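Local coordinates for protein carbonic anhydrase (Porphyridium purpureum, PDB 1DDZ) that probably catalyses the reversible hydration of carbon dioxide to hydrogencarbonate, using a zinc ion bound in each of its two beta-class carbonic anhydrase repeats, at residues A[416-420]-A[432-436]; A[10-14]-A[484-488]; A[163-167]-A[178-182]; A[107-111]-A[401-405]. Numbering follows the deposited sequence.

Contact 1: A[416-420]-A[432-436]; sequences NQAEL and RLIEI
Residues 417-420 form one short helical turn, and 432-436 is an interior part of the long helix 426-447. The two run antiparallel, with CA atoms 7.2 Å apart at Leu-420 and Arg-432 and 8.1 Å apart at Asn-416 and Ile-436. Asn-416, with phi/psi of -134/29, occupies the N-cap position, and its O accepts from Leu-420 N at 2.9 Å. Its side chain makes no capping bond: ND2 donates to Val-412 O, while OD1 lies 3.5 Å from Ile-436 CG2. Leucine suits position 420, where its m,t rotamer brings CD2 to 3.8 Å from Arg-432 CG and 4.3 Å from Ile-436 CD1, and CD1 to 4.3 Å from Leu-433 CG. Beside this apolar seam, Glu-419 and Arg-432 both adopt t,p for chi1 and chi2, so that Glu-419 OE1 accepts from Arg-432 NE at 2.9 Å and from Arg-432 NH2 at 3.0 Å. One turn on, Glu-435 OE1 takes Arg-432 NH1 at 3.0 Å. The buried arginine is thus balanced by two acids, while NH2 also donates to Gln-27 O and Glu-419 OE2 pairs with Arg-422. Helix 12-25 packs beside the network through Leu-24 and Val-25. A buried salt-bridge network bordering an apolar seam thus closes an antiparallel helical hairpin in the second carbonic anhydrase repeat, with Leu-433 about 11 Å from the zinc, measured from its side chain.

Contact 2: A[10-14]-A[484-488]; sequences MSDLE and ANDDI
The first turn of helix 12-25 meets an irregular loop, 484-488, that follows strand 476-481. CA atoms approach at Leu-13 and Ala-484 (4.8 Å), Asp-12 and Asn-485 (5.4 Å), and Ser-11 and Ile-488 (5.1 Å). Ser-11 N donates to Glu-14 OE2 (2.9 Å), Glu-14 N weakly to Ser-11 OG (3.3 Å), Leu-13 N to Asn-485 O (2.9 Å), and Asp-12 N to a water (2.9 Å) that lies 3.1 Å from Asn-485 OD1 and 3.0 Å from Asp-487 O. Serine suits the N-cap: OG (chi1 p) accepts the Glu-14 amide and gives its proton to Asp-486 OD1 (2.7 Å). Asn-485, chi1 t, accepts from Asp-487 N through OD1 (2.8 Å) and donates from ND2 to Asp-487 OD2 (3.1 Å); Gln-452 takes up Ala-484 O and Asp-486 N. Leu-13 CD2 packs on Ala-484 CB at 3.8 Å. Arg-410 and Arg-407 of the second subunit pair with Glu-14 and Asp-486. A Ser-Glu capping box faces an Asx turn, joining the chain's two ends at the subunit interface.

Contact 3: A[163-167]-A[178-182]; sequences AKYLD and RLIEL
Segment 163-167 opens as a turn of helix, with Asp-167 N bonded to Ala-163 O at 2.8 Å, and lies against 178-182, a regular part of helix 172-193 in which Leu-182 N reaches Arg-178 O at 2.9 Å. The backbones approach most closely at Leu-166 and Arg-178, whose CA atoms are 6.9 Å apart. Contact begins at Tyr-165, chi1 m: its CB sits 4.0 Å from Leu-182 CD1 and 4.4 Å from Arg-178 CD, and its O accepts from a water at 2.9 Å that is weakly bonded, at 3.3 Å, to Arg-178 NH1. A tyrosine suits this partly exposed margin, offering hydrocarbon inward while keeping a polar hydroxyl. Next comes the buried Leu-166. With chi1 m its CD1 reaches 3.5 Å from Arg-178 CG and 3.8 Å from Leu-179 N, and CD2 lies 3.7 Å from Leu-182 CD1. Leucine fits because it meets the aliphatic part of Arg-178 and the side chain of Leu-182. The Arg-178 head turns instead to its own helix, where NE and NH2 donate to Glu-181 OE1 at 3.1 and 2.9 Å; NH2 also reaches Gln-281 O. Leu-278 and Val-279 of helix 266-279 pack alongside. No direct hydrogen bond joins the segments. This is a mainly apolar helix-helix packing, with one weak water bridge, in the first carbonic anhydrase repeat, the Leu-179 side chain about 11 Å from zinc.

Contact 4: A[107-111]-A[401-405]; sequences ISFLS and LIDNW
The first turns of two helices meet here, 107-111 starting helix 107-119 and 401-405 leading into the short helix 402-405. Their backbones nearly touch at Ser-111 and Ile-402, CA atoms 4.1 Å apart, an approach that the small serine permits. Trp-405, chi1 t and chi2 -96°, lays its broad indole over this turn, its side chain about 10 Å from the second zinc. Ser-111 CB presses on one face, 4.0 Å from the centroid of the five-membered ring and 28° off the normal, a CH-pi contact, with Ser-111 OG 3.3 Å from Trp-405 CD2. Around the six-membered ring, Ile-107 CG2 meets the edge at Trp-405 CE3 (3.9 Å), and Ser-108 CA lies 3.7 Å from CZ3 of the same indole. Leu-401 is the returning bump: its CD2 fits between Ile-107 CD1 (3.9 Å) and Leu-110 CD1 (3.4 Å). Ile-402 CD1 adds contacts with Ser-111 O (3.3 Å) and Ser-111 CB (3.8 Å). The serine hydroxyl can sit against the ring because, with chi1 p, Ser-111 OG donates to Ile-107 O at 2.8 Å. Trp-405 NE1 likewise donates outside, to Ile-352 O, and Gln-114 OE1 receives the amides of Leu-401 and Ile-402. Between these two segments, then, the join of the repeats rests on close shape fit and CH-pi contact without a hydrogen bond, while Gln-114, just beyond on helix 107-119, supplies a polar tie.

Contacts 1 and 3 are counterparts in the two repeats, centred about 49 Å from each other on opposite sides of the chain's centre. Both pair a short helix with the long helix of their repeat, but one adds a direct acid-arginine bridge where the other has tyrosine and water. Contact 1 receives helix 12-25, whose start is fixed by contact 2, while contact 3 receives helix 266-279, so each repeat's leading helix packs on the other repeat. Contact 4 is the most central, wholly buried and largely apolar. Contact 2, partly buried and rich in hydrogen bonds, lies farthest out; both it and contact 4 touch the second subunit.

Contact 1: A[416-420]-A[432-436]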
# COMPACT_ATOMS: atom_id res chain seq x y z
N ASN A 416 -4.05 -20.16 15.73
CA ASN A 416 -3.24 -21.33 16.00
C ASN A 416 -3.07 -21.58 17.48
O ASN A 416 -2.03 -22.10 17.90
CB ASN A 416 -1.87 -21.17 15.36
CG ASN A 416 -1.93 -21.27 13.86
OD1 ASN A 416 -1.73 -22.32 13.29
ND2 ASN A 416 -2.20 -20.16 13.20
N GLN A 417 -4.06 -21.16 18.26
CA GLN A 417 -4.04 -21.33 19.70
C GLN A 417 -4.04 -22.81 20.09
O GLN A 417 -3.53 -23.17 21.15
CB GLN A 417 -5.23 -20.61 20.33
CG GLN A 417 -5.07 -19.10 20.39
CD GLN A 417 -4.06 -18.65 21.41
OE1 GLN A 417 -3.01 -19.26 21.54
NE2 GLN A 417 -4.38 -17.58 22.15
N ALA A 418 -4.57 -23.67 19.24
CA ALA A 418 -4.61 -25.09 19.52
C ALA A 418 -3.19 -25.56 19.81
O ALA A 418 -2.93 -26.16 20.86
CB ALA A 418 -5.19 -25.86 18.34
N GLU A 419 -2.27 -25.22 18.90
CA GLU A 419 -0.87 -25.57 19.05
C GLU A 419 -0.15 -24.66 20.02
O GLU A 419 0.60 -25.13 20.87
CB GLU A 419 -0.16 -25.54 17.71
CG GLU A 419 1.37 -25.58 17.82
CD GLU A 419 1.91 -26.84 18.53
OE1 GLU A 419 3.01 -26.78 19.11
OE2 GLU A 419 1.25 -27.90 18.49
N LEU A 420 -0.39 -23.36 19.93
CA LEU A 420 0.30 -22.43 20.81
C LEU A 420 0.01 -22.63 22.31
O LEU A 420 0.90 -22.50 23.13
CB LEU A 420 0.08 -20.97 20.37
CG LEU A 420 0.67 -20.58 19.00
CD1 LEU A 420 0.28 -19.14 18.68
CD2 LEU A 420 2.19 -20.75 19.01
N ARG A 432 7.62 -20.84 18.26
CA ARG A 432 6.64 -21.66 17.55
C ARG A 432 5.82 -20.75 16.65
O ARG A 432 5.53 -21.09 15.50
CB ARG A 432 5.72 -22.41 18.51
CG ARG A 432 4.68 -23.30 17.81
CD ARG A 432 5.36 -24.37 16.95
NE ARG A 432 5.10 -25.70 17.47
CZ ARG A 432 5.80 -26.79 17.18
NH1 ARG A 432 6.84 -26.73 16.38
NH2 ARG A 432 5.39 -27.96 17.64
N LEU A 433 5.44 -19.60 17.19
CA LEU A 433 4.66 -18.60 16.44
C LEU A 433 5.44 -18.19 15.19
O LEU A 433 4.88 -18.02 14.12
CB LEU A 433 4.44 -17.36 17.31
CG LEU A 433 3.22 -16.44 17.16
CD1 LEU A 433 3.69 -15.03 17.37
CD2 LEU A 433 2.51 -16.57 15.84
N ILE A 434 6.74 -18.04 15.36
CA ILE A 434 7.66 -17.67 14.28
C ILE A 434 7.63 -18.74 13.19
O ILE A 434 7.67 -18.43 12.01
CB ILE A 434 9.10 -17.48 14.88
CG1 ILE A 434 9.17 -16.18 15.68
CG2 ILE A 434 10.17 -17.52 13.81
CD1 ILE A 434 10.53 -15.94 16.23
N GLU A 435 7.54 -20.00 13.60
CA GLU A 435 7.52 -21.12 12.67
C GLU A 435 6.22 -21.16 11.88
O GLU A 435 6.21 -21.39 10.66
CB GLU A 435 7.68 -22.44 13.43
CG GLU A 435 9.05 -22.64 14.03
CD GLU A 435 9.11 -23.82 15.01
OE1 GLU A 435 8.08 -24.13 15.63
OE2 GLU A 435 10.18 -24.45 15.13
N ILE A 436 5.12 -21.03 12.60
CA ILE A 436 3.80 -21.04 11.99
C ILE A 436 3.63 -19.79 11.09
O ILE A 436 2.94 -19.85 10.05
CB ILE A 436 2.73 -21.10 13.07
CG1 ILE A 436 2.89 -22.42 13.85
CG2 ILE A 436 1.35 -20.98 12.48
CD1 ILE A 436 1.94 -22.52 15.06

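Contact 2: A[10-14]-A[484-488]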
# COMPACT_ATOMS: atom_id res chain seq x y z
N MET A 10 -12.13 -28.12 0.30
CA MET A 10 -10.90 -27.34 0.39
C MET A 10 -10.19 -27.53 -0.92
O MET A 10 -10.42 -28.52 -1.59
CB MET A 10 -10.03 -27.89 1.51
CG MET A 10 -10.67 -27.85 2.88
SD MET A 10 -9.55 -28.49 4.11
CE MET A 10 -9.62 -30.24 3.75
N SER A 11 -9.35 -26.58 -1.29
CA SER A 11 -8.60 -26.72 -2.54
C SER A 11 -7.39 -27.58 -2.20
O SER A 11 -7.09 -27.80 -1.02
CB SER A 11 -8.10 -25.36 -3.04
OG SER A 11 -7.20 -24.77 -2.12
N ASP A 12 -6.68 -28.01 -3.23
CA ASP A 12 -5.49 -28.80 -3.05
C ASP A 12 -4.45 -28.05 -2.26
O ASP A 12 -3.74 -28.65 -1.45
CB ASP A 12 -4.93 -29.19 -4.40
CG ASP A 12 -5.85 -30.12 -5.16
OD1 ASP A 12 -6.80 -30.67 -4.54
OD2 ASP A 12 -5.62 -30.32 -6.37
N LEU A 13 -4.34 -26.73 -2.47
CA LEU A 13 -3.38 -25.93 -1.72
C LEU A 13 -3.72 -26.04 -0.23
O LEU A 13 -2.85 -26.29 0.59
CB LEU A 13 -3.43 -24.47 -2.12
CG LEU A 13 -2.10 -23.73 -2.35
CD1 LEU A 13 -2.32 -22.28 -2.04
CD2 LEU A 13 -0.99 -24.29 -1.52
N GLU A 14 -4.99 -25.83 0.09
CA GLU A 14 -5.48 -25.90 1.47
C GLU A 14 -5.16 -27.25 2.12
O GLU A 14 -4.66 -27.30 3.25
CB GLU A 14 -6.99 -25.63 1.51
CG GLU A 14 -7.35 -24.16 1.83
CD GLU A 14 -8.60 -23.61 1.10
OE1 GLU A 14 -8.72 -22.37 1.04
OE2 GLU A 14 -9.44 -24.41 0.62
N ALA A 484 0.39 -26.94 -6.23
CA ALA A 484 -0.86 -27.21 -5.56
C ALA A 484 -1.89 -26.19 -6.05
O ALA A 484 -1.76 -24.98 -5.85
CB ALA A 484 -0.68 -27.12 -4.05
N ASN A 485 -2.91 -26.69 -6.72
CA ASN A 485 -3.96 -25.84 -7.25
C ASN A 485 -4.74 -25.23 -6.11
O ASN A 485 -5.05 -25.92 -5.13
CB ASN A 485 -4.91 -26.65 -8.12
CG ASN A 485 -5.96 -25.79 -8.75
OD1 ASN A 485 -7.10 -25.78 -8.30
ND2 ASN A 485 -5.57 -25.02 -9.76
N ASP A 486 -5.02 -23.95 -6.19
CA ASP A 486 -5.76 -23.31 -5.14
C ASP A 486 -7.19 -22.98 -5.54
O ASP A 486 -7.82 -22.13 -4.93
CB ASP A 486 -5.04 -22.07 -4.65
CG ASP A 486 -5.65 -21.51 -3.37
OD1 ASP A 486 -6.15 -22.30 -2.53
OD2 ASP A 486 -5.66 -20.28 -3.21
N ASP A 487 -7.75 -23.71 -6.51
CA ASP A 487 -9.11 -23.44 -6.93
C ASP A 487 -10.16 -24.24 -6.15
O ASP A 487 -9.98 -25.42 -5.86
CB ASP A 487 -9.26 -23.67 -8.45
CG ASP A 487 -8.34 -22.74 -9.29
OD1 ASP A 487 -8.05 -21.60 -8.86
OD2 ASP A 487 -7.92 -23.15 -10.39
N ILE A 488 -11.20 -23.55 -5.68
CA ILE A 488 -12.28 -24.19 -4.95
C ILE A 488 -13.47 -24.36 -5.90
O ILE A 488 -14.00 -25.47 -6.04
CB ILE A 488 -12.73 -23.37 -3.71
CG1 ILE A 488 -13.16 -21.95 -4.10
CG2 ILE A 488 -11.62 -23.37 -2.67
CD1 ILE A 488 -13.73 -21.10 -2.99
O HOH W 1 -7.90 -27.53 -5.83

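Contact 3: A[163-167]-A[178-182]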
# COMPACT_ATOMS: atom_id res chain seq x y z
N ALA A 163 13.21 15.86 -15.82
CA ALA A 163 13.40 15.84 -17.26
C ALA A 163 14.61 16.71 -17.67
O ALA A 163 15.45 16.28 -18.47
CB ALA A 163 12.13 16.32 -17.95
N LYS A 164 14.71 17.90 -17.09
CA LYS A 164 15.80 18.84 -17.37
C LYS A 164 17.20 18.25 -17.20
O LYS A 164 18.11 18.52 -18.00
CB LYS A 164 15.65 20.09 -16.51
CG LYS A 164 15.39 19.78 -15.06
CD LYS A 164 14.71 20.93 -14.36
CE LYS A 164 14.49 20.62 -12.90
NZ LYS A 164 14.03 21.81 -12.15
N TYR A 165 17.36 17.43 -16.19
CA TYR A 165 18.65 16.79 -15.95
C TYR A 165 18.83 15.60 -16.86
O TYR A 165 19.91 15.37 -17.36
CB TYR A 165 18.71 16.34 -14.51
CG TYR A 165 18.43 17.48 -13.58
CD1 TYR A 165 17.50 17.35 -12.55
CD2 TYR A 165 19.10 18.69 -13.73
CE1 TYR A 165 17.25 18.41 -11.67
CE2 TYR A 165 18.87 19.73 -12.88
CZ TYR A 165 17.95 19.60 -11.85
OH TYR A 165 17.75 20.66 -11.00
N LEU A 166 17.75 14.89 -17.14
CA LEU A 166 17.83 13.70 -17.96
C LEU A 166 18.02 13.91 -19.47
O LEU A 166 18.87 13.26 -20.08
CB LEU A 166 16.65 12.76 -17.66
CG LEU A 166 16.65 11.80 -16.45
CD1 LEU A 166 18.06 11.48 -16.03
CD2 LEU A 166 15.86 12.33 -15.28
N ASP A 167 17.29 14.86 -20.04
CA ASP A 167 17.42 15.19 -21.47
C ASP A 167 18.83 15.70 -21.79
O ASP A 167 19.29 15.67 -22.92
CB ASP A 167 16.40 16.25 -21.86
CG ASP A 167 14.99 15.95 -21.35
OD1 ASP A 167 14.72 14.80 -20.91
OD2 ASP A 167 14.15 16.87 -21.38
N ARG A 178 22.16 8.60 -14.34
CA ARG A 178 21.57 9.78 -13.73
C ARG A 178 20.17 9.53 -13.12
O ARG A 178 19.86 10.09 -12.07
CB ARG A 178 21.56 10.96 -14.71
CG ARG A 178 20.88 12.19 -14.16
CD ARG A 178 21.82 13.27 -13.68
NE ARG A 178 22.98 12.82 -12.90
CZ ARG A 178 24.09 13.55 -12.78
NH1 ARG A 178 24.16 14.73 -13.37
NH2 ARG A 178 25.15 13.07 -12.15
N LEU A 179 19.32 8.72 -13.76
CA LEU A 179 17.98 8.41 -13.21
C LEU A 179 18.17 7.67 -11.85
O LEU A 179 17.49 7.96 -10.89
CB LEU A 179 17.21 7.44 -14.13
CG LEU A 179 15.70 7.45 -14.34
CD1 LEU A 179 15.22 6.06 -14.57
CD2 LEU A 179 14.93 8.10 -13.23
N ILE A 180 19.09 6.71 -11.82
CA ILE A 180 19.37 5.94 -10.62
C ILE A 180 19.81 6.86 -9.50
O ILE A 180 19.29 6.79 -8.40
CB ILE A 180 20.38 4.83 -10.93
CG1 ILE A 180 19.67 3.76 -11.77
CG2 ILE A 180 20.98 4.22 -9.63
CD1 ILE A 180 20.59 2.72 -12.40
N GLU A 181 20.68 7.82 -9.81
CA GLU A 181 21.15 8.78 -8.81
C GLU A 181 20.02 9.71 -8.34
O GLU A 181 19.89 10.02 -7.16
CB GLU A 181 22.30 9.61 -9.38
CG GLU A 181 23.50 8.76 -9.71
CD GLU A 181 24.47 9.44 -10.67
OE1 GLU A 181 24.12 10.48 -11.25
OE2 GLU A 181 25.58 8.91 -10.88
N LEU A 182 19.21 10.17 -9.28
CA LEU A 182 18.09 11.03 -8.94
C LEU A 182 17.04 10.22 -8.17
O LEU A 182 16.37 10.75 -7.28
CB LEU A 182 17.48 11.63 -10.22
CG LEU A 182 18.33 12.74 -10.86
CD1 LEU A 182 17.83 13.09 -12.27
CD2 LEU A 182 18.31 13.97 -9.95
O HOH W 2 21.86 16.08 -15.32

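Contact 4: A[107-111]-A[401-405]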
# COMPACT_ATOMS: atom_id res chain seq x y z
N ILE A 107 3.29 0.97 3.25
CA ILE A 107 3.34 0.50 4.63
C ILE A 107 4.48 -0.48 4.87
O ILE A 107 4.94 -0.59 5.98
CB ILE A 107 2.00 -0.13 5.09
CG1 ILE A 107 2.01 -0.38 6.60
CG2 ILE A 107 1.75 -1.42 4.32
CD1 ILE A 107 1.45 0.71 7.40
N SER A 108 4.94 -1.21 3.85
CA SER A 108 6.05 -2.13 4.07
C SER A 108 7.30 -1.31 4.38
O SER A 108 8.13 -1.70 5.21
CB SER A 108 6.29 -3.03 2.86
OG SER A 108 7.53 -3.73 2.99
N PHE A 109 7.42 -0.17 3.71
CA PHE A 109 8.54 0.74 3.92
C PHE A 109 8.36 1.49 5.24
O PHE A 109 9.27 1.51 6.07
CB PHE A 109 8.66 1.69 2.70
CG PHE A 109 9.25 3.03 3.01
CD1 PHE A 109 10.56 3.14 3.52
CD2 PHE A 109 8.49 4.18 2.87
CE1 PHE A 109 11.08 4.38 3.89
CE2 PHE A 109 9.00 5.42 3.23
CZ PHE A 109 10.29 5.52 3.75
N LEU A 110 7.18 2.07 5.45
CA LEU A 110 6.88 2.81 6.66
C LEU A 110 7.01 1.99 7.97
O LEU A 110 7.49 2.52 8.98
CB LEU A 110 5.47 3.40 6.54
CG LEU A 110 5.21 4.45 5.46
CD1 LEU A 110 3.73 4.80 5.40
CD2 LEU A 110 6.03 5.67 5.77
N SER A 111 6.57 0.74 7.97
CA SER A 111 6.68 -0.11 9.16
C SER A 111 8.15 -0.49 9.48
O SER A 111 8.53 -0.52 10.66
CB SER A 111 5.73 -1.32 9.08
OG SER A 111 6.04 -2.20 8.01
N LEU A 401 2.23 2.90 12.20
CA LEU A 401 2.63 2.14 11.04
C LEU A 401 3.13 0.74 11.35
O LEU A 401 2.62 -0.23 10.79
CB LEU A 401 3.63 2.95 10.20
CG LEU A 401 2.92 4.29 9.91
CD1 LEU A 401 3.79 5.46 10.23
CD2 LEU A 401 2.38 4.36 8.52
N ILE A 402 4.06 0.62 12.28
CA ILE A 402 4.61 -0.67 12.61
C ILE A 402 3.61 -1.57 13.32
O ILE A 402 3.45 -2.73 12.93
CB ILE A 402 5.93 -0.55 13.41
CG1 ILE A 402 6.50 -1.94 13.68
CG2 ILE A 402 5.72 0.20 14.71
CD1 ILE A 402 6.89 -2.68 12.48
N ASP A 403 2.82 -1.03 14.23
CA ASP A 403 1.89 -1.88 14.96
C ASP A 403 0.64 -2.34 14.22
O ASP A 403 0.07 -3.38 14.56
CB ASP A 403 1.63 -1.34 16.37
CG ASP A 403 2.94 -1.18 17.17
OD1 ASP A 403 3.79 -2.11 17.17
OD2 ASP A 403 3.16 -0.12 17.78
N ASN A 404 0.25 -1.64 13.16
CA ASN A 404 -0.88 -2.10 12.34
C ASN A 404 -0.37 -3.17 11.37
O ASN A 404 -1.03 -4.18 11.10
CB ASN A 404 -1.58 -0.93 11.66
CG ASN A 404 -2.38 -0.13 12.64
OD1 ASN A 404 -3.13 -0.69 13.44
ND2 ASN A 404 -2.16 1.19 12.67
N TRP A 405 0.84 -2.97 10.88
CA TRP A 405 1.51 -3.97 10.04
C TRP A 405 1.61 -5.33 10.84
O TRP A 405 1.24 -6.39 10.33
CB TRP A 405 2.90 -3.44 9.68
CG TRP A 405 3.86 -4.42 9.05
CD1 TRP A 405 4.81 -5.16 9.69
CD2 TRP A 405 3.99 -4.72 7.65
NE1 TRP A 405 5.53 -5.90 8.78
CE2 TRP A 405 5.05 -5.65 7.52
CE3 TRP A 405 3.33 -4.30 6.50
CZ2 TRP A 405 5.45 -6.15 6.29
CZ3 TRP A 405 3.74 -4.80 5.27
CH2 TRP A 405 4.79 -5.71 5.18